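Local coordinates for protein gamma-D-glutamyl-L-lysine dipeptidyl-peptidase (Bacillus cereus ATCC 10987, PDB 3H41) that probably hydrolyses gamma-D-glutamyl-L-lysine bonds in cell-wall murein peptides as a cysteine peptidase, releasing the dipeptide L-Ala-gamma-D-Glu, at residues 9-20 / 59-70; 85-96 / 225-234. All blocks are in the same frame, centred on the assembly; numbering follows the deposited sequence.

Contact 1 (9-20 / 59-70); sequences AFIDVSAATLWT and KLETQALLGQEV. With ALA (alanine), chain B.
Leu18 O takes the backbone N-H of Glu61 at 2.8 Å, and the CA-H of Leu60 approaches the same oxygen. The carbonyl of the same residue, Glu61 O, accepts the amino N of the bound alanine at 2.7 Å; Glu61 is skipped by the strand pairing, consistent with a beta bulge. The two antiparallel strands, 15-19 and 60-65, are lined on one side by Thr17 and Gln63, which run side by side. With the Gln63 chain extended beyond CG (chi2 180°), its NE2 meets Thr17 OG1 at 3.0 Å, the hydroxyl lying close to the amide plane; Gln63 OE1 turns to Thr209 N. Leu60 CD2 sits over the centre of the Trp19 six-membered ring, 3.4 Å from its centroid, a CH-pi contact backed by Trp53 and Leu54 of helix 48-56. At the other end of strand 60-65 a type II turn, Leu65 to Gln68, faces the loop 12-14, and the register shifts by one residue; Gly67 N reaches Ile11 O at 2.9 Å. Beyond it, Ile11 CD1 meets Val70 CG1 at 3.8 Å. The Leu18-Glu61 bond and the neighbouring Trp19-Leu60 packing probably help to fix the Glu61 carbonyl that receives the ligand amine.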
# COMPACT_ATOMS: atom_id res chain seq x y z
N ALA A 9 0.89 -18.42 -2.04
CA ALA A 9 0.08 -18.20 -0.86
C ALA A 9 -0.54 -16.82 -0.96
O ALA A 9 -0.18 -16.03 -1.84
CB ALA A 9 0.90 -18.37 0.42
N PHE A 10 -1.47 -16.56 -0.07
CA PHE A 10 -2.21 -15.29 -0.04
C PHE A 10 -2.17 -14.65 1.34
O PHE A 10 -2.31 -15.32 2.34
CB PHE A 10 -3.65 -15.55 -0.48
CG PHE A 10 -3.74 -16.03 -1.92
CD1 PHE A 10 -3.76 -15.13 -2.97
CD2 PHE A 10 -3.68 -17.36 -2.20
CE1 PHE A 10 -3.80 -15.55 -4.30
CE2 PHE A 10 -3.71 -17.80 -3.52
CZ PHE A 10 -3.76 -16.90 -4.56
N ILE A 11 -2.07 -13.33 1.37
CA ILE A 11 -2.16 -12.59 2.64
C ILE A 11 -3.52 -12.78 3.30
O ILE A 11 -4.55 -12.57 2.67
CB ILE A 11 -1.91 -11.08 2.39
CG1 ILE A 11 -0.57 -10.88 1.68
CG2 ILE A 11 -1.98 -10.28 3.70
CD1 ILE A 11 0.65 -11.39 2.39
N ASP A 12 -3.50 -13.13 4.59
CA ASP A 12 -4.70 -13.53 5.33
C ASP A 12 -5.03 -12.52 6.43
O ASP A 12 -5.88 -12.79 7.26
CB ASP A 12 -4.54 -14.96 5.90
CG ASP A 12 -5.87 -15.56 6.40
OD1 ASP A 12 -6.88 -15.41 5.71
OD2 ASP A 12 -5.92 -16.16 7.50
N VAL A 13 -4.39 -11.34 6.39
CA VAL A 13 -4.66 -10.30 7.37
C VAL A 13 -4.93 -9.03 6.59
O VAL A 13 -4.64 -8.93 5.37
CB VAL A 13 -3.48 -10.13 8.42
CG1 VAL A 13 -3.48 -11.31 9.39
CG2 VAL A 13 -2.12 -9.95 7.74
N SER A 14 -5.50 -8.03 7.27
CA SER A 14 -5.85 -6.79 6.55
C SER A 14 -4.61 -6.21 5.87
O SER A 14 -4.64 -5.87 4.68
CB SER A 14 -6.50 -5.78 7.47
OG SER A 14 -5.65 -5.51 8.57
N ALA A 15 -3.52 -6.13 6.60
CA ALA A 15 -2.23 -5.85 6.00
C ALA A 15 -1.09 -6.55 6.77
O ALA A 15 -1.05 -6.54 8.02
CB ALA A 15 -2.00 -4.35 5.84
N ALA A 16 -0.25 -7.25 6.00
CA ALA A 16 0.96 -7.90 6.53
C ALA A 16 2.17 -6.99 6.34
O ALA A 16 2.39 -6.44 5.28
CB ALA A 16 1.23 -9.23 5.86
N THR A 17 2.99 -6.91 7.38
CA THR A 17 4.21 -6.12 7.36
C THR A 17 5.37 -7.08 7.14
O THR A 17 5.48 -8.08 7.85
CB THR A 17 4.32 -5.40 8.69
OG1 THR A 17 3.17 -4.55 8.83
CG2 THR A 17 5.60 -4.54 8.76
N LEU A 18 6.17 -6.78 6.12
CA LEU A 18 7.32 -7.57 5.78
C LEU A 18 8.61 -6.95 6.33
O LEU A 18 8.86 -5.74 6.18
CB LEU A 18 7.41 -7.73 4.26
CG LEU A 18 6.48 -8.83 3.68
CD1 LEU A 18 5.02 -8.44 3.80
CD2 LEU A 18 6.89 -9.06 2.22
N TRP A 19 9.43 -7.79 6.92
CA TRP A 19 10.65 -7.39 7.67
C TRP A 19 11.89 -7.73 6.85
O TRP A 19 11.86 -8.66 6.05
CB TRP A 19 10.69 -8.08 9.05
CG TRP A 19 9.57 -7.59 9.93
CD1 TRP A 19 8.26 -7.88 9.77
CD2 TRP A 19 9.64 -6.64 11.02
NE1 TRP A 19 7.50 -7.21 10.69
CE2 TRP A 19 8.32 -6.45 11.48
CE3 TRP A 19 10.69 -5.98 11.68
CZ2 TRP A 19 8.00 -5.59 12.55
CZ3 TRP A 19 10.38 -5.13 12.72
CH2 TRP A 19 9.05 -4.95 13.17
N THR A 20 12.98 -6.98 7.06
CA THR A 20 14.23 -7.25 6.38
C THR A 20 14.90 -8.50 6.93
O THR A 20 15.77 -9.03 6.31
CB THR A 20 15.21 -6.07 6.53
OG1 THR A 20 15.41 -5.81 7.93
CG2 THR A 20 14.66 -4.83 5.81
N LYS A 59 14.53 -2.02 9.31
CA LYS A 59 13.77 -3.17 9.78
C LYS A 59 12.71 -3.71 8.82
O LYS A 59 12.39 -4.90 8.91
CB LYS A 59 13.11 -2.90 11.12
CG LYS A 59 14.11 -2.82 12.27
CD LYS A 59 14.63 -4.23 12.62
CE LYS A 59 15.93 -4.17 13.42
NZ LYS A 59 17.06 -3.97 12.51
N LEU A 60 12.12 -2.84 8.01
CA LEU A 60 10.96 -3.15 7.17
C LEU A 60 11.21 -3.05 5.67
O LEU A 60 12.04 -2.27 5.20
CB LEU A 60 9.80 -2.22 7.51
CG LEU A 60 9.32 -2.18 8.97
CD1 LEU A 60 8.06 -1.26 9.15
CD2 LEU A 60 9.08 -3.59 9.57
N GLU A 61 10.41 -3.80 4.93
CA GLU A 61 10.49 -3.86 3.49
C GLU A 61 9.28 -3.23 2.84
O GLU A 61 9.42 -2.34 2.02
CB GLU A 61 10.59 -5.32 3.06
CG GLU A 61 11.89 -6.00 3.44
CD GLU A 61 13.06 -5.58 2.57
OE1 GLU A 61 13.01 -4.53 1.87
OE2 GLU A 61 14.06 -6.33 2.58
N THR A 62 8.09 -3.73 3.18
CA THR A 62 6.86 -3.28 2.56
C THR A 62 5.68 -3.81 3.36
O THR A 62 5.85 -4.43 4.39
CB THR A 62 6.75 -3.72 1.08
OG1 THR A 62 5.64 -3.04 0.45
CG2 THR A 62 6.61 -5.25 0.98
N GLN A 63 4.48 -3.52 2.90
CA GLN A 63 3.32 -4.18 3.44
C GLN A 63 2.50 -4.71 2.30
O GLN A 63 2.52 -4.12 1.20
CB GLN A 63 2.47 -3.21 4.27
CG GLN A 63 3.10 -2.77 5.62
CD GLN A 63 2.20 -1.80 6.36
OE1 GLN A 63 1.57 -0.93 5.73
NE2 GLN A 63 2.08 -1.98 7.68
N ALA A 64 1.79 -5.82 2.53
CA ALA A 64 0.94 -6.45 1.51
C ALA A 64 -0.46 -6.57 2.06
O ALA A 64 -0.63 -6.90 3.25
CB ALA A 64 1.49 -7.82 1.12
N LEU A 65 -1.45 -6.31 1.23
CA LEU A 65 -2.85 -6.32 1.69
C LEU A 65 -3.54 -7.69 1.63
O LEU A 65 -3.19 -8.54 0.80
CB LEU A 65 -3.69 -5.33 0.89
CG LEU A 65 -3.23 -3.86 0.83
CD1 LEU A 65 -4.22 -2.97 0.04
CD2 LEU A 65 -2.96 -3.32 2.24
N LEU A 66 -4.57 -7.86 2.47
CA LEU A 66 -5.47 -8.99 2.43
C LEU A 66 -5.74 -9.42 0.99
O LEU A 66 -6.09 -8.59 0.13
CB LEU A 66 -6.79 -8.64 3.10
CG LEU A 66 -7.81 -9.78 3.15
CD1 LEU A 66 -7.42 -10.74 4.23
CD2 LEU A 66 -9.24 -9.17 3.36
N GLY A 67 -5.54 -10.71 0.72
CA GLY A 67 -5.75 -11.26 -0.60
C GLY A 67 -4.64 -11.14 -1.63
O GLY A 67 -4.71 -11.78 -2.69
N GLN A 68 -3.62 -10.31 -1.35
CA GLN A 68 -2.51 -10.17 -2.27
C GLN A 68 -1.75 -11.50 -2.34
O GLN A 68 -1.64 -12.21 -1.32
CB GLN A 68 -1.59 -9.02 -1.83
CG GLN A 68 -0.64 -8.50 -2.89
CD GLN A 68 -0.19 -7.03 -2.67
OE1 GLN A 68 -0.50 -6.38 -1.63
NE2 GLN A 68 0.51 -6.49 -3.67
N GLU A 69 -1.30 -11.85 -3.55
CA GLU A 69 -0.61 -13.12 -3.77
C GLU A 69 0.89 -12.95 -3.51
O GLU A 69 1.46 -11.92 -3.85
CB GLU A 69 -0.80 -13.60 -5.19
CG GLU A 69 -0.32 -15.04 -5.42
CD GLU A 69 -0.67 -15.56 -6.82
OE1 GLU A 69 -1.80 -15.31 -7.30
OE2 GLU A 69 0.18 -16.23 -7.44
N VAL A 70 1.50 -13.97 -2.94
CA VAL A 70 2.91 -13.99 -2.72
C VAL A 70 3.48 -15.35 -3.18
O VAL A 70 2.75 -16.34 -3.23
CB VAL A 70 3.29 -13.76 -1.20
CG1 VAL A 70 2.61 -12.47 -0.64
CG2 VAL A 70 2.98 -14.99 -0.34
N ALA B . 10.72 -0.26 0.86
CA ALA B . 10.41 0.97 1.71
C ALA B . 11.23 2.16 1.24
O ALA B . 12.33 1.99 0.70
CB ALA B . 10.73 0.70 3.18
O HOH W 1 17.08 -6.26 9.96

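Contact 2 (85-96 / 225-234); sequences HGQPTPRNEEGY and KSHGITIPRD. With ALA (alanine), chain B; DGL (D-glutamic acid), chain C.
The substrate pocket between the N-terminal SH3-like domain and the NlpC/P60 peptidase domain is lined in part where two loops, one from each, meet. At the ligand end Tyr96 OH donates to Asp234 OD2 over a very short 2.5 Å. The carboxylate oxygen lies at the edge of the phenol ring, near its plane, yet the ring and carboxylate planes stand 84° apart. The other oxygen, Asp234 OD1, accepts the amino N of the bound alanine at 2.7 Å; the carboxylate thus divides its two oxygens between tyrosine and ligand, and its probable negative charge would suit an ammonium group. A water also donates to OD2 and joins it to Thr89 OG1, whose hydroxyl accepts from Arg91 N in an ST turn.

Arg233 packs beside this pair. Its CG, placed anti to the backbone N (chi1 169°), lies 3.7 Å from Tyr96 CE2, and the bend at chi2 carries the guanidinium past the ring, with one face toward the alanine CA and its polar partners in Thr209 and Asp215, the latter through a salt bridge. Behind the pocket the backbones meet directly: Arg233 N gives a straight bond of 3.0 Å to Pro88 O, in the carbonyl plane, and a water links that same oxygen to Asp234 N. Pro88 CG rests against Thr230 CG2 at 3.6 Å. Farther out, Lys225 NZ reaches Gly86 O at 3.1 Å from above the carbonyl plane, and shares a water with Gln87 NE2; that amide also bonds Gln63 O through NE2 and Thr62 OG1 through OE1. The tyrosine-aspartate pair, drawn from two domains, is consistent with recognition of the free amino end of L-Ala at the interdomain pocket of this NlpC/P60 peptidase.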
# COMPACT_ATOMS: atom_id res chain seq x y z
N HIS A 85 3.69 -10.17 -5.09
CA HIS A 85 3.39 -9.93 -6.49
C HIS A 85 2.71 -8.56 -6.55
O HIS A 85 1.92 -8.18 -5.66
CB HIS A 85 2.40 -10.97 -7.02
CG HIS A 85 2.91 -12.39 -7.01
ND1 HIS A 85 2.28 -13.41 -7.70
CD2 HIS A 85 3.98 -12.95 -6.41
CE1 HIS A 85 2.95 -14.53 -7.53
NE2 HIS A 85 3.97 -14.29 -6.73
N GLY A 86 3.02 -7.82 -7.60
CA GLY A 86 2.35 -6.55 -7.86
C GLY A 86 3.02 -5.35 -7.23
O GLY A 86 2.48 -4.25 -7.31
N GLN A 87 4.20 -5.57 -6.64
CA GLN A 87 5.00 -4.50 -6.10
C GLN A 87 6.35 -4.53 -6.79
O GLN A 87 7.29 -5.17 -6.33
CB GLN A 87 5.10 -4.64 -4.59
CG GLN A 87 3.76 -4.39 -3.89
CD GLN A 87 3.90 -4.22 -2.38
OE1 GLN A 87 5.02 -4.22 -1.85
NE2 GLN A 87 2.77 -4.10 -1.68
N PRO A 88 6.45 -3.84 -7.94
CA PRO A 88 7.70 -3.98 -8.71
C PRO A 88 8.94 -3.42 -8.01
O PRO A 88 8.87 -2.41 -7.30
CB PRO A 88 7.40 -3.19 -9.98
CG PRO A 88 5.90 -3.20 -10.09
CD PRO A 88 5.44 -3.06 -8.67
N THR A 89 10.05 -4.13 -8.17
CA THR A 89 11.33 -3.70 -7.63
C THR A 89 12.45 -4.28 -8.49
O THR A 89 12.34 -5.42 -8.95
CB THR A 89 11.52 -4.14 -6.17
OG1 THR A 89 12.89 -3.94 -5.78
CG2 THR A 89 11.08 -5.61 -5.94
N PRO A 90 13.52 -3.51 -8.72
CA PRO A 90 14.68 -4.09 -9.41
C PRO A 90 15.38 -5.19 -8.61
O PRO A 90 16.21 -5.89 -9.18
CB PRO A 90 15.65 -2.90 -9.59
CG PRO A 90 15.23 -1.91 -8.56
CD PRO A 90 13.72 -2.10 -8.40
N ARG A 91 15.07 -5.32 -7.33
CA ARG A 91 15.70 -6.34 -6.46
C ARG A 91 15.30 -7.78 -6.81
O ARG A 91 16.04 -8.73 -6.51
CB ARG A 91 15.37 -6.03 -4.98
CG ARG A 91 15.83 -4.63 -4.55
CD ARG A 91 15.22 -4.23 -3.20
NE ARG A 91 15.61 -5.17 -2.15
CZ ARG A 91 15.05 -5.25 -0.95
NH1 ARG A 91 14.06 -4.43 -0.59
NH2 ARG A 91 15.51 -6.14 -0.08
N ASN A 92 14.14 -7.96 -7.43
CA ASN A 92 13.60 -9.28 -7.71
C ASN A 92 12.51 -9.20 -8.77
O ASN A 92 11.57 -8.43 -8.65
CB ASN A 92 13.02 -9.94 -6.46
CG ASN A 92 12.74 -11.43 -6.67
OD1 ASN A 92 11.76 -11.80 -7.30
ND2 ASN A 92 13.58 -12.27 -6.12
N GLU A 93 12.65 -10.04 -9.78
CA GLU A 93 11.78 -9.94 -10.92
C GLU A 93 10.38 -10.52 -10.64
O GLU A 93 9.45 -10.21 -11.38
CB GLU A 93 12.46 -10.54 -12.17
CG GLU A 93 13.66 -9.68 -12.62
CD GLU A 93 14.35 -10.19 -13.89
OE1 GLU A 93 13.90 -11.22 -14.44
OE2 GLU A 93 15.33 -9.54 -14.31
N GLU A 94 10.21 -11.29 -9.56
CA GLU A 94 8.91 -11.90 -9.27
C GLU A 94 8.05 -11.10 -8.28
O GLU A 94 6.83 -11.18 -8.30
CB GLU A 94 9.08 -13.31 -8.71
CG GLU A 94 7.76 -14.10 -8.67
CD GLU A 94 7.95 -15.60 -8.45
OE1 GLU A 94 9.11 -16.06 -8.30
OE2 GLU A 94 6.92 -16.31 -8.42
N GLY A 95 8.69 -10.35 -7.40
CA GLY A 95 7.95 -9.61 -6.39
C GLY A 95 8.86 -8.97 -5.35
O GLY A 95 10.07 -9.19 -5.35
N TYR A 96 8.24 -8.22 -4.44
CA TYR A 96 8.95 -7.48 -3.41
C TYR A 96 9.28 -8.41 -2.27
O TYR A 96 8.39 -9.05 -1.71
CB TYR A 96 8.14 -6.27 -2.89
CG TYR A 96 9.06 -5.18 -2.40
CD1 TYR A 96 9.69 -5.30 -1.18
CD2 TYR A 96 9.35 -4.05 -3.17
CE1 TYR A 96 10.53 -4.35 -0.73
CE2 TYR A 96 10.23 -3.08 -2.71
CZ TYR A 96 10.82 -3.25 -1.47
OH TYR A 96 11.72 -2.35 -0.95
N LYS A 225 -1.82 2.42 -8.20
CA LYS A 225 -2.20 1.03 -8.37
C LYS A 225 -3.72 0.86 -8.31
O LYS A 225 -4.30 0.09 -9.10
CB LYS A 225 -1.55 0.16 -7.32
CG LYS A 225 -1.87 -1.31 -7.55
CD LYS A 225 -0.73 -2.25 -7.30
CE LYS A 225 -1.19 -3.71 -7.40
NZ LYS A 225 -0.47 -4.62 -6.45
N SER A 226 -4.33 1.62 -7.41
CA SER A 226 -5.80 1.59 -7.23
C SER A 226 -6.57 2.14 -8.41
O SER A 226 -7.79 1.93 -8.52
CB SER A 226 -6.19 2.34 -5.95
OG SER A 226 -6.04 3.76 -6.06
N HIS A 227 -5.87 2.87 -9.28
CA HIS A 227 -6.42 3.43 -10.51
C HIS A 227 -5.86 2.72 -11.76
O HIS A 227 -5.89 3.27 -12.89
CB HIS A 227 -6.15 4.94 -10.57
CG HIS A 227 -6.97 5.72 -9.60
ND1 HIS A 227 -8.30 6.01 -9.83
CD2 HIS A 227 -6.68 6.22 -8.38
CE1 HIS A 227 -8.78 6.71 -8.81
NE2 HIS A 227 -7.82 6.83 -7.91
N GLY A 228 -5.38 1.50 -11.55
CA GLY A 228 -4.98 0.59 -12.65
C GLY A 228 -3.57 0.75 -13.21
O GLY A 228 -3.22 0.14 -14.21
N ILE A 229 -2.75 1.56 -12.56
CA ILE A 229 -1.37 1.82 -13.05
C ILE A 229 -0.36 1.34 -12.01
O ILE A 229 -0.28 1.89 -10.91
CB ILE A 229 -1.17 3.31 -13.37
CG1 ILE A 229 -2.19 3.77 -14.41
CG2 ILE A 229 0.29 3.56 -13.83
CD1 ILE A 229 -2.10 5.21 -14.78
N THR A 230 0.38 0.29 -12.34
CA THR A 230 1.31 -0.29 -11.39
C THR A 230 2.67 0.37 -11.60
O THR A 230 3.23 0.29 -12.70
CB THR A 230 1.41 -1.80 -11.61
OG1 THR A 230 0.12 -2.37 -11.39
CG2 THR A 230 2.41 -2.40 -10.61
N ILE A 231 3.12 1.10 -10.58
CA ILE A 231 4.41 1.76 -10.58
C ILE A 231 5.26 1.03 -9.53
O ILE A 231 4.73 0.29 -8.75
CB ILE A 231 4.28 3.30 -10.30
CG1 ILE A 231 4.01 3.60 -8.81
CG2 ILE A 231 3.16 3.89 -11.14
CD1 ILE A 231 3.85 5.11 -8.48
N PRO A 232 6.59 1.19 -9.55
CA PRO A 232 7.44 0.51 -8.57
C PRO A 232 7.07 0.88 -7.13
O PRO A 232 6.53 1.96 -6.89
CB PRO A 232 8.86 0.99 -8.91
CG PRO A 232 8.77 1.41 -10.35
CD PRO A 232 7.38 1.96 -10.52
N ARG A 233 7.33 -0.03 -6.21
CA ARG A 233 7.06 0.22 -4.81
C ARG A 233 7.88 1.35 -4.19
O ARG A 233 7.35 2.12 -3.40
CB ARG A 233 7.25 -1.07 -4.01
CG ARG A 233 7.25 -0.93 -2.51
CD ARG A 233 5.96 -0.50 -2.04
NE ARG A 233 5.87 -0.23 -0.58
CZ ARG A 233 6.27 0.87 0.05
NH1 ARG A 233 6.95 1.82 -0.56
NH2 ARG A 233 5.99 1.00 1.33
N ASP A 234 9.17 1.43 -4.53
CA ASP A 234 10.09 2.35 -3.86
C ASP A 234 10.36 3.65 -4.64
O ASP A 234 10.18 3.72 -5.87
CB ASP A 234 11.41 1.63 -3.55
CG ASP A 234 11.27 0.55 -2.46
OD1 ASP A 234 10.34 0.61 -1.66
OD2 ASP A 234 12.11 -0.36 -2.39
N ALA B . 10.72 -0.26 0.86
CA ALA B . 10.41 0.97 1.71
C ALA B . 11.23 2.16 1.24
O ALA B . 12.33 1.99 0.70
CB ALA B . 10.73 0.70 3.18
N DGL C . 10.72 3.38 1.45
CA DGL C . 11.50 4.58 1.12
C DGL C . 11.75 4.68 -0.35
O DGL C . 12.74 5.26 -0.80
CB DGL C . 10.76 5.83 1.63
CG DGL C . 11.57 7.13 1.49
CD DGL C . 13.03 7.06 1.93
OE1 DGL C . 13.32 7.62 3.01
OE2 DGL C . 13.91 6.51 1.22
OXT DGL C . 10.91 4.23 -1.15
O HOH W 2 0.61 -3.26 -3.92
O HOH W 3 10.60 -0.60 -6.06
O HOH W 4 13.00 -1.45 -4.80

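Contacts 1 and 2, their centres about 13 Å apart, meet at the alanine and hold its amino group from different sources: the backbone oxygen of Glu61 in contact 1 and the carboxylate of Asp234 in contact 2. They are also tied directly. Glu61 OE1 forms a salt bridge with Arg91 NH1 at 2.7 Å, and Glu61 O packs against Tyr96 CE1 at 3.6 Å. Contact 1 supplies Leu60 and Glu61 to the SH3-like side of the pocket, and contact 2 joins that side, through Tyr96, to Asp234 of the peptidase domain, whose Asp215, Ser217 and Ser235 bind the D-glutamate near Cys216, the inferred nucleophile, here oxidised to cysteinesulfonic acid.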